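Local coordinates for member of s1p family of ribosomal proteins (Pyrococcus furiosus, PDB 5YH1), which probably acts as an exonuclease on nucleic acids, the crystallised piece being its DHH domain, which binds a manganese ion, at residues 255-266 / 293-304; 65-74 / 221-229. All coordinates share one frame; numbering follows the deposited sequence.

Contact 1 (255-266 / 293-304)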
loop_
_atom_site.group_PDB
_atom_site.type_symbol
_atom_site.label_atom_id
_atom_site.label_comp_id
_atom_site.label_asym_id
_atom_site.label_seq_id
_atom_site.Cartn_x
_atom_site.Cartn_y
_atom_site.Cartn_z
ATOM N N LYS A 255 18.148 -19.031 -15.544
ATOM C CA LYS A 255 18.280 -18.780 -14.114
ATOM C C LYS A 255 18.135 -17.295 -13.831
ATOM O O LYS A 255 17.437 -16.910 -12.893
ATOM C CB LYS A 255 19.648 -19.235 -13.596
ATOM C CG LYS A 255 19.881 -20.738 -13.515
ATOM C CD LYS A 255 21.302 -20.963 -13.006
ATOM C CE LYS A 255 21.545 -22.354 -12.461
ATOM N NZ LYS A 255 21.197 -23.381 -13.469
ATOM N N ILE A 256 18.818 -16.475 -14.635
ATOM C CA ILE A 256 18.714 -15.017 -14.539
ATOM C C ILE A 256 17.263 -14.551 -14.690
ATOM O O ILE A 256 16.775 -13.756 -13.873
ATOM C CB ILE A 256 19.630 -14.302 -15.550
ATOM C CG1 ILE A 256 21.089 -14.456 -15.118
ATOM C CG2 ILE A 256 19.290 -12.813 -15.644
ATOM C CD1 ILE A 256 22.106 -14.040 -16.161
ATOM N N ALA A 257 16.570 -15.042 -15.714
ATOM C CA ALA A 257 15.171 -14.664 -15.910
ATOM C C ALA A 257 14.299 -15.065 -14.715
ATOM O O ALA A 257 13.443 -14.281 -14.272
ATOM C CB ALA A 257 14.610 -15.269 -17.190
ATOM N N GLU A 258 14.504 -16.278 -14.203
ATOM C CA GLU A 258 13.711 -16.764 -13.068
ATOM C C GLU A 258 13.998 -15.948 -11.816
ATOM O O GLU A 258 13.087 -15.664 -11.037
ATOM C CB GLU A 258 13.956 -18.248 -12.802
ATOM C CG GLU A 258 13.423 -19.175 -13.897
ATOM C CD GLU A 258 11.911 -19.366 -13.878
ATOM O OE1 GLU A 258 11.214 -18.845 -12.985
ATOM O OE2 GLU A 258 11.410 -20.059 -14.777
ATOM N N VAL A 259 15.257 -15.568 -11.631
ATOM C CA VAL A 259 15.642 -14.718 -10.513
ATOM C C VAL A 259 14.984 -13.339 -10.595
ATOM O O VAL A 259 14.458 -12.846 -9.595
ATOM C CB VAL A 259 17.169 -14.586 -10.390
ATOM C CG1 VAL A 259 17.547 -13.482 -9.419
ATOM C CG2 VAL A 259 17.780 -15.906 -9.930
ATOM N N ILE A 260 14.996 -12.726 -11.774
ATOM C CA ILE A 260 14.384 -11.398 -11.941
ATOM C C ILE A 260 12.892 -11.421 -11.606
ATOM O O ILE A 260 12.413 -10.573 -10.841
ATOM C CB ILE A 260 14.593 -10.837 -13.356
ATOM C CG1 ILE A 260 16.072 -10.487 -13.563
ATOM C CG2 ILE A 260 13.734 -9.597 -13.569
ATOM C CD1 ILE A 260 16.463 -10.285 -15.010
ATOM N N ASP A 261 12.169 -12.390 -12.162
ATOM C CA ASP A 261 10.722 -12.490 -11.953
ATOM C C ASP A 261 10.376 -12.775 -10.480
ATOM O O ASP A 261 9.329 -12.344 -9.994
ATOM C CB ASP A 261 10.099 -13.562 -12.857
ATOM C CG ASP A 261 10.163 -13.202 -14.349
ATOM O OD1 ASP A 261 10.249 -12.008 -14.710
ATOM O OD2 ASP A 261 10.116 -14.126 -15.175
ATOM N N HIS A 262 11.256 -13.497 -9.786
ATOM C CA HIS A 262 11.071 -13.798 -8.369
ATOM C C HIS A 262 11.319 -12.542 -7.530
ATOM O O HIS A 262 10.440 -12.098 -6.807
ATOM C CB HIS A 262 12.002 -14.941 -7.944
ATOM C CG HIS A 262 11.947 -15.265 -6.487
ATOM N ND1 HIS A 262 12.736 -14.629 -5.551
ATOM C CD2 HIS A 262 11.219 -16.181 -5.805
ATOM C CE1 HIS A 262 12.489 -15.135 -4.356
ATOM N NE2 HIS A 262 11.571 -16.074 -4.484
ATOM N N GLU A 263 12.504 -11.956 -7.658
ATOM C CA GLU A 263 12.817 -10.741 -6.915
ATOM C C GLU A 263 11.811 -9.608 -7.183
ATOM O O GLU A 263 11.398 -8.910 -6.250
ATOM C CB GLU A 263 14.256 -10.264 -7.182
ATOM C CG GLU A 263 15.343 -11.260 -6.792
ATOM C CD GLU A 263 15.259 -11.728 -5.344
ATOM O OE1 GLU A 263 14.646 -12.790 -5.086
ATOM O OE2 GLU A 263 15.818 -11.044 -4.459
ATOM N N ALA A 264 11.414 -9.422 -8.439
ATOM C CA ALA A 264 10.486 -8.331 -8.782
ATOM C C ALA A 264 9.098 -8.526 -8.170
ATOM O O ALA A 264 8.393 -7.554 -7.913
ATOM C CB ALA A 264 10.374 -8.158 -10.291
ATOM N N PHE A 265 8.700 -9.775 -7.971
ATOM C CA PHE A 265 7.475 -10.085 -7.248
ATOM C C PHE A 265 7.512 -9.488 -5.836
ATOM O O PHE A 265 6.522 -8.939 -5.365
ATOM C CB PHE A 265 7.264 -11.609 -7.186
ATOM C CG PHE A 265 6.066 -12.026 -6.374
ATOM C CD1 PHE A 265 4.818 -12.151 -6.967
ATOM C CD2 PHE A 265 6.191 -12.300 -5.014
ATOM C CE1 PHE A 265 3.713 -12.536 -6.218
ATOM C CE2 PHE A 265 5.087 -12.671 -4.257
ATOM C CZ PHE A 265 3.848 -12.790 -4.861
ATOM N N TYR A 266 8.663 -9.579 -5.177
ATOM C CA TYR A 266 8.785 -9.123 -3.798
ATOM C C TYR A 266 9.068 -7.627 -3.650
ATOM O O TYR A 266 8.622 -7.025 -2.676
ATOM C CB TYR A 266 9.829 -9.947 -3.041
ATOM C CG TYR A 266 9.376 -11.363 -2.768
ATOM C CD1 TYR A 266 8.500 -11.656 -1.713
ATOM C CD2 TYR A 266 9.807 -12.410 -3.569
ATOM C CE1 TYR A 266 8.084 -12.960 -1.468
ATOM C CE2 TYR A 266 9.400 -13.712 -3.325
ATOM C CZ TYR A 266 8.546 -13.985 -2.279
ATOM O OH TYR A 266 8.163 -15.291 -2.066
ATOM N N VAL A 293 22.775 -14.442 -8.151
ATOM C CA VAL A 293 22.141 -15.486 -8.959
ATOM C C VAL A 293 22.307 -16.878 -8.343
ATOM O O VAL A 293 21.349 -17.652 -8.311
ATOM C CB VAL A 293 22.648 -15.470 -10.416
ATOM C CG1 VAL A 293 22.098 -16.658 -11.199
ATOM C CG2 VAL A 293 22.235 -14.171 -11.088
ATOM N N GLU A 294 23.499 -17.185 -7.829
ATOM C CA GLU A 294 23.751 -18.491 -7.196
ATOM C C GLU A 294 23.134 -18.584 -5.811
ATOM O O GLU A 294 22.804 -19.673 -5.353
ATOM C CB GLU A 294 25.255 -18.795 -7.116
ATOM C CG GLU A 294 25.931 -18.935 -8.477
ATOM C CD GLU A 294 27.454 -19.061 -8.392
ATOM O OE1 GLU A 294 28.011 -19.115 -7.268
ATOM O OE2 GLU A 294 28.100 -19.101 -9.464
ATOM N N GLY A 295 22.978 -17.452 -5.137
ATOM C CA GLY A 295 22.266 -17.428 -3.866
ATOM C C GLY A 295 20.760 -17.583 -4.026
ATOM O O GLY A 295 20.116 -18.299 -3.255
ATOM N N ILE A 296 20.194 -16.916 -5.032
ATOM C CA ILE A 296 18.740 -16.801 -5.154
ATOM C C ILE A 296 18.137 -17.951 -5.957
ATOM O O ILE A 296 17.094 -18.487 -5.580
ATOM C CB ILE A 296 18.335 -15.427 -5.763
ATOM C CG1 ILE A 296 18.771 -14.292 -4.828
ATOM C CG2 ILE A 296 16.833 -15.362 -6.021
ATOM C CD1 ILE A 296 18.789 -12.921 -5.469
ATOM N N TYR A 297 18.777 -18.345 -7.057
ATOM C CA TYR A 297 18.151 -19.322 -7.954
ATOM C C TYR A 297 17.738 -20.651 -7.291
ATOM O O TYR A 297 16.635 -21.123 -7.530
ATOM C CB TYR A 297 18.983 -19.587 -9.224
ATOM C CG TYR A 297 18.280 -20.604 -10.075
ATOM C CD1 TYR A 297 17.185 -20.243 -10.859
ATOM C CD2 TYR A 297 18.634 -21.950 -10.019
ATOM C CE1 TYR A 297 16.497 -21.189 -11.598
ATOM C CE2 TYR A 297 17.955 -22.900 -10.758
ATOM C CZ TYR A 297 16.896 -22.519 -11.546
ATOM O OH TYR A 297 16.228 -23.472 -12.271
ATOM N N PRO A 298 18.609 -21.257 -6.449
ATOM C CA PRO A 298 18.203 -22.508 -5.764
ATOM C C PRO A 298 16.925 -22.355 -4.927
ATOM O O PRO A 298 16.067 -23.228 -4.904
ATOM C CB PRO A 298 19.404 -22.819 -4.855
ATOM C CG PRO A 298 20.566 -22.156 -5.528
ATOM C CD PRO A 298 20.003 -20.891 -6.132
ATOM N N GLU A 299 16.813 -21.226 -4.264
ATOM C CA GLU A 299 15.636 -20.874 -3.480
ATOM C C GLU A 299 14.407 -20.788 -4.381
ATOM O O GLU A 299 13.357 -21.326 -4.056
ATOM C CB GLU A 299 15.954 -19.557 -2.762
ATOM C CG GLU A 299 14.831 -18.752 -2.153
ATOM C CD GLU A 299 15.362 -17.444 -1.575
ATOM O OE1 GLU A 299 16.556 -17.396 -1.159
ATOM O OE2 GLU A 299 14.601 -16.454 -1.563
ATOM N N VAL A 300 14.556 -20.155 -5.541
ATOM C CA VAL A 300 13.459 -20.057 -6.507
ATOM C C VAL A 300 13.051 -21.431 -7.025
ATOM O O VAL A 300 11.864 -21.748 -7.108
ATOM C CB VAL A 300 13.839 -19.162 -7.709
ATOM C CG1 VAL A 300 12.706 -19.112 -8.725
ATOM C CG2 VAL A 300 14.185 -17.762 -7.232
ATOM N N LYS A 301 14.047 -22.241 -7.375
ATOM C CA LYS A 301 13.801 -23.574 -7.882
ATOM C C LYS A 301 13.087 -24.430 -6.857
ATOM O O LYS A 301 12.184 -25.190 -7.200
ATOM C CB LYS A 301 15.123 -24.240 -8.275
ATOM C CG LYS A 301 14.973 -25.657 -8.788
ATOM C CD LYS A 301 16.334 -26.281 -9.052
ATOM C CE LYS A 301 16.195 -27.533 -9.900
ATOM N NZ LYS A 301 17.380 -28.420 -9.775
ATOM N N GLU A 302 13.508 -24.332 -5.603
ATOM C CA GLU A 302 12.897 -25.128 -4.550
ATOM C C GLU A 302 11.436 -24.730 -4.319
ATOM O O GLU A 302 10.582 -25.598 -4.137
ATOM C CB GLU A 302 13.689 -25.014 -3.246
ATOM C CG GLU A 302 13.207 -25.970 -2.162
ATOM C CD GLU A 302 14.006 -25.841 -0.880
ATOM O OE1 GLU A 302 14.167 -24.707 -0.375
ATOM O OE2 GLU A 302 14.477 -26.876 -0.369
ATOM N N LYS A 303 11.140 -23.432 -4.334
ATOM C CA LYS A 303 9.746 -22.985 -4.206
ATOM C C LYS A 303 8.870 -23.535 -5.317
ATOM O O LYS A 303 7.766 -24.006 -5.066
ATOM C CB LYS A 303 9.637 -21.469 -4.241
ATOM C CG LYS A 303 10.120 -20.772 -2.993
ATOM C CD LYS A 303 9.903 -19.278 -3.141
ATOM C CE LYS A 303 10.535 -18.526 -1.994
ATOM N NZ LYS A 303 10.131 -17.093 -1.982
ATOM N N GLN A 304 9.359 -23.473 -6.552
ATOM C CA GLN A 304 8.577 -23.978 -7.682
ATOM C C GLN A 304 8.325 -25.481 -7.569
ATOM O O GLN A 304 7.209 -25.936 -7.787
ATOM C CB GLN A 304 9.247 -23.626 -9.009
ATOM C CG GLN A 304 9.237 -22.132 -9.299
ATOM C CD GLN A 304 9.778 -21.784 -10.676
ATOM O OE1 GLN A 304 9.936 -22.649 -11.521
ATOM N NE2 GLN A 304 10.059 -20.509 -10.902
HETATM O O HOH W 1 9.579 -21.828 -14.128
#
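Where V259 meets Y297, helix 255-266 crosses helix 293-304 at 77°, their axes coming within 9.2 Å. The K255 chain crosses that of Y297 at about a right angle and lies over one face of its ring, with CG above the centre in a CH-pi contact, 3.6 Å from the centroid. Y297 CG stands anti to its backbone N (chi1 179°), which sets the ring against K255 and its edge toward V259 CG2 and E258 CB. H262 is a knob among I296, E299, V300 and K303. V300 CG2 sits over one face of its imidazole and Y266 CE2 over the opposite one, each toward the rim, while ND1 donates in the ring plane to E263 OE1 at 2.7 Å. On the far edge K303 NZ gives a hydrogen bond to H262 NE2 (3.1 Å) and another to Y266 OH (2.7 Å). Q304 NE2 donates to E258 OE1 at 2.9 Å from above the carboxylate plane; a water bridges E258 OE2 and Q304 OE1, and K345 forms a salt bridge with E258. R150 of the second subunit pairs with both E263 and E299. Held through both ring nitrogens, with a neighbour over each face, the H262 imidazole has little freedom to turn, and accepting from the lysine at NE2 probably favours its neutral form.

Contact 2 (65-74 / 221-229). With MN (manganese (II) ion), chain F.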
loop_
_atom_site.group_PDB
_atom_site.type_symbol
_atom_site.label_atom_id
_atom_site.label_comp_id
_atom_site.label_asym_id
_atom_site.label_seq_id
_atom_site.Cartn_x
_atom_site.Cartn_y
_atom_site.Cartn_z
ATOM N N ASP A 65 8.242 -7.446 -15.733
ATOM C CA ASP A 65 8.776 -8.792 -15.906
ATOM C C ASP A 65 10.163 -8.732 -16.533
ATOM O O ASP A 65 10.701 -7.640 -16.766
ATOM C CB ASP A 65 7.802 -9.690 -16.681
ATOM C CG ASP A 65 7.601 -9.263 -18.122
ATOM O OD1 ASP A 65 8.174 -8.253 -18.590
ATOM O OD2 ASP A 65 6.814 -9.943 -18.798
ATOM N N THR A 66 10.754 -9.896 -16.776
ATOM C CA THR A 66 12.134 -9.956 -17.219
ATOM C C THR A 66 12.358 -9.118 -18.478
ATOM O O THR A 66 13.275 -8.301 -18.518
ATOM C CB THR A 66 12.602 -11.417 -17.416
ATOM O OG1 THR A 66 12.729 -12.045 -16.133
ATOM C CG2 THR A 66 13.956 -11.471 -18.121
ATOM N N ASP A 67 11.501 -9.299 -19.478
ATOM C CA ASP A 67 11.626 -8.568 -20.753
ATOM C C ASP A 67 11.497 -7.059 -20.524
ATOM O O ASP A 67 12.306 -6.270 -21.021
ATOM C CB ASP A 67 10.572 -9.076 -21.742
ATOM C CG ASP A 67 10.663 -8.416 -23.116
ATOM O OD1 ASP A 67 11.776 -8.317 -23.671
ATOM O OD2 ASP A 67 9.600 -8.009 -23.646
ATOM N N GLY A 68 10.500 -6.666 -19.733
ATOM C CA GLY A 68 10.289 -5.252 -19.409
ATOM C C GLY A 68 11.400 -4.603 -18.607
ATOM O O GLY A 68 11.838 -3.504 -18.944
ATOM N N TYR A 69 11.856 -5.269 -17.543
ATOM C CA TYR A 69 12.976 -4.753 -16.753
ATOM C C TYR A 69 14.207 -4.639 -17.637
ATOM O O TYR A 69 14.911 -3.625 -17.626
ATOM C CB TYR A 69 13.291 -5.652 -15.536
ATOM C CG TYR A 69 12.523 -5.267 -14.289
ATOM C CD1 TYR A 69 13.007 -4.299 -13.424
ATOM C CD2 TYR A 69 11.317 -5.866 -13.977
ATOM C CE1 TYR A 69 12.295 -3.929 -12.290
ATOM C CE2 TYR A 69 10.604 -5.511 -12.835
ATOM C CZ TYR A 69 11.096 -4.539 -12.005
ATOM O OH TYR A 69 10.390 -4.181 -10.876
ATOM N N THR A 70 14.477 -5.687 -18.402
ATOM C CA THR A 70 15.661 -5.678 -19.267
ATOM C C THR A 70 15.610 -4.495 -20.239
ATOM O O THR A 70 16.588 -3.766 -20.400
ATOM C CB THR A 70 15.806 -7.011 -20.017
ATOM O OG1 THR A 70 15.824 -8.073 -19.065
ATOM C CG2 THR A 70 17.095 -7.045 -20.812
ATOM N N ALA A 71 14.448 -4.287 -20.846
ATOM C CA ALA A 71 14.241 -3.183 -21.782
ATOM C C ALA A 71 14.430 -1.839 -21.097
ATOM O O ALA A 71 15.148 -0.970 -21.592
ATOM C CB ALA A 71 12.852 -3.271 -22.390
ATOM N N GLY A 72 13.806 -1.675 -19.937
ATOM C CA GLY A 72 13.933 -0.432 -19.194
ATOM C C GLY A 72 15.357 -0.135 -18.792
ATOM O O GLY A 72 15.822 1.012 -18.910
ATOM N N VAL A 73 16.065 -1.162 -18.322
ATOM C CA VAL A 73 17.438 -0.969 -17.852
ATOM C C VAL A 73 18.386 -0.719 -19.028
ATOM O O VAL A 73 19.315 0.076 -18.912
ATOM C CB VAL A 73 17.921 -2.144 -16.959
ATOM C CG1 VAL A 73 19.392 -1.989 -16.600
ATOM C CG2 VAL A 73 17.084 -2.202 -15.699
ATOM N N ALA A 74 18.141 -1.374 -20.156
ATOM C CA ALA A 74 18.893 -1.071 -21.386
ATOM C C ALA A 74 18.837 0.427 -21.703
ATOM O O ALA A 74 19.867 1.072 -21.906
ATOM C CB ALA A 74 18.352 -1.879 -22.560
ATOM N N LEU A 221 21.904 -8.065 -23.363
ATOM C CA LEU A 221 20.576 -7.923 -22.733
ATOM C C LEU A 221 19.450 -8.550 -23.534
ATOM O O LEU A 221 18.560 -9.179 -22.960
ATOM C CB LEU A 221 20.264 -6.453 -22.430
ATOM C CG LEU A 221 21.172 -5.781 -21.390
ATOM C CD1 LEU A 221 20.635 -4.410 -21.019
ATOM C CD2 LEU A 221 21.322 -6.625 -20.135
ATOM N N PRO A 222 19.481 -8.407 -24.873
ATOM C CA PRO A 222 18.442 -9.048 -25.686
ATOM C C PRO A 222 18.303 -10.567 -25.485
ATOM O O PRO A 222 17.195 -11.100 -25.569
ATOM C CB PRO A 222 18.874 -8.721 -27.118
ATOM C CG PRO A 222 19.620 -7.438 -26.995
ATOM C CD PRO A 222 20.327 -7.505 -25.673
ATOM N N ALA A 223 19.408 -11.252 -25.217
ATOM C CA ALA A 223 19.365 -12.679 -24.914
ATOM C C ALA A 223 18.610 -12.962 -23.623
ATOM O O ALA A 223 17.854 -13.931 -23.547
ATOM C CB ALA A 223 20.779 -13.249 -24.829
ATOM N N ILE A 224 18.824 -12.128 -22.608
ATOM C CA ILE A 224 18.094 -12.255 -21.334
ATOM C C ILE A 224 16.597 -11.995 -21.555
ATOM O O ILE A 224 15.751 -12.792 -21.152
ATOM C CB ILE A 224 18.680 -11.314 -20.252
ATOM C CG1 ILE A 224 20.099 -11.745 -19.890
ATOM C CG2 ILE A 224 17.839 -11.354 -18.987
ATOM C CD1 ILE A 224 20.871 -10.764 -19.043
ATOM N N ALA A 225 16.283 -10.903 -22.248
ATOM C CA ALA A 225 14.892 -10.518 -22.509
ATOM C C ALA A 225 14.138 -11.589 -23.278
ATOM O O ALA A 225 13.022 -11.966 -22.894
ATOM C CB ALA A 225 14.853 -9.202 -23.263
ATOM N N GLY A 226 14.760 -12.095 -24.350
ATOM C CA GLY A 226 14.170 -13.170 -25.159
ATOM C C GLY A 226 13.963 -14.464 -24.399
ATOM O O GLY A 226 12.998 -15.185 -24.637
ATOM N N THR A 227 14.876 -14.761 -23.475
ATOM C CA THR A 227 14.717 -15.917 -22.599
ATOM C C THR A 227 13.501 -15.716 -21.704
ATOM O O THR A 227 12.646 -16.592 -21.604
ATOM C CB THR A 227 15.983 -16.160 -21.754
ATOM O OG1 THR A 227 17.101 -16.352 -22.631
ATOM C CG2 THR A 227 15.815 -17.375 -20.862
ATOM N N GLY A 228 13.399 -14.542 -21.093
ATOM C CA GLY A 228 12.240 -14.218 -20.256
ATOM C C GLY A 228 10.911 -14.400 -20.962
ATOM O O GLY A 228 10.000 -15.020 -20.423
ATOM N N ASP A 229 10.811 -13.866 -22.179
ATOM C CA ASP A 229 9.582 -13.941 -22.975
ATOM C C ASP A 229 9.468 -15.192 -23.850
ATOM O O ASP A 229 8.484 -15.338 -24.576
ATOM C CB ASP A 229 9.455 -12.700 -23.876
ATOM C CG ASP A 229 8.651 -11.575 -23.238
ATOM O OD1 ASP A 229 8.325 -11.630 -22.025
ATOM O OD2 ASP A 229 8.361 -10.607 -23.966
HETATM MN MN MN F . 7.588 -8.602 -23.378
HETATM O O HOH W 2 7.442 -8.935 -21.241
HETATM O O HOH W 3 9.827 -11.611 -19.661
HETATM O O HOH W 4 5.632 -9.659 -23.279
#
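D67 and D229 each give OD2 to one manganese ion, at 2.1 Å and 2.2 Å, from helices that run nearly antiparallel (159°) with axes 8.0 Å apart. Packing is tight behind the metal: D67 OD1 sits 3.2 Å from A225 CB, and G228, having no side chain, lets T66 CG2 lie over its CA, where a CB would clash. Further along, T70 CG2 presses on L221 O at 3.4 Å and on L221 CB, and also rests on A225 CB; L221 CD1 meets A74 CB. T70 keeps its methyl anti to the backbone N, turned to this interface, while OG1 folds back (chi1 -55°) and donates to T66 O, above the carbonyl plane on the face opposite T70 N. An alanine here would lose that second bond to T66 O and is likely to open a gap against L221 and A225. This is the DHH-family metal site: D137 and H163 complete the protein ligands, while D67 OD1 accepts from G200 N and T198 OG1, which help fix its carboxylate. The metal end is wetter. Two waters finish the manganese shell; the O of one lies 2.7 Å from D65 OD2, whose partner oxygen OD1 caps the helix at G68 N. A third water, off the metal, accepts from D67 N and donates to D229 OD1 at 2.8 Å, bridging the helices where no direct hydrogen bond joins them.

Overall arrangement
Contact 2 is the buried one, near the centre of the chain, and holds the manganese site; contact 1 lies farther out, partly buried, where the second subunit also touches it. They share no helix, but helix 250-267 joins them: it crosses 286-311 in contact 1 and, by another side, rests on helix 66-86, where T66 OG1 meets D261 OD1 at 2.9 Å in a probable hydrogen bond and A264 packs on Y69. The chemistry follows the depth. Small residues let the helices of contact 2 pack closely, and two carboxylates meet on the metal, whereas contact 1 relies on long side chains, aromatic faces and charges, some of them paired with the neighbouring subunit.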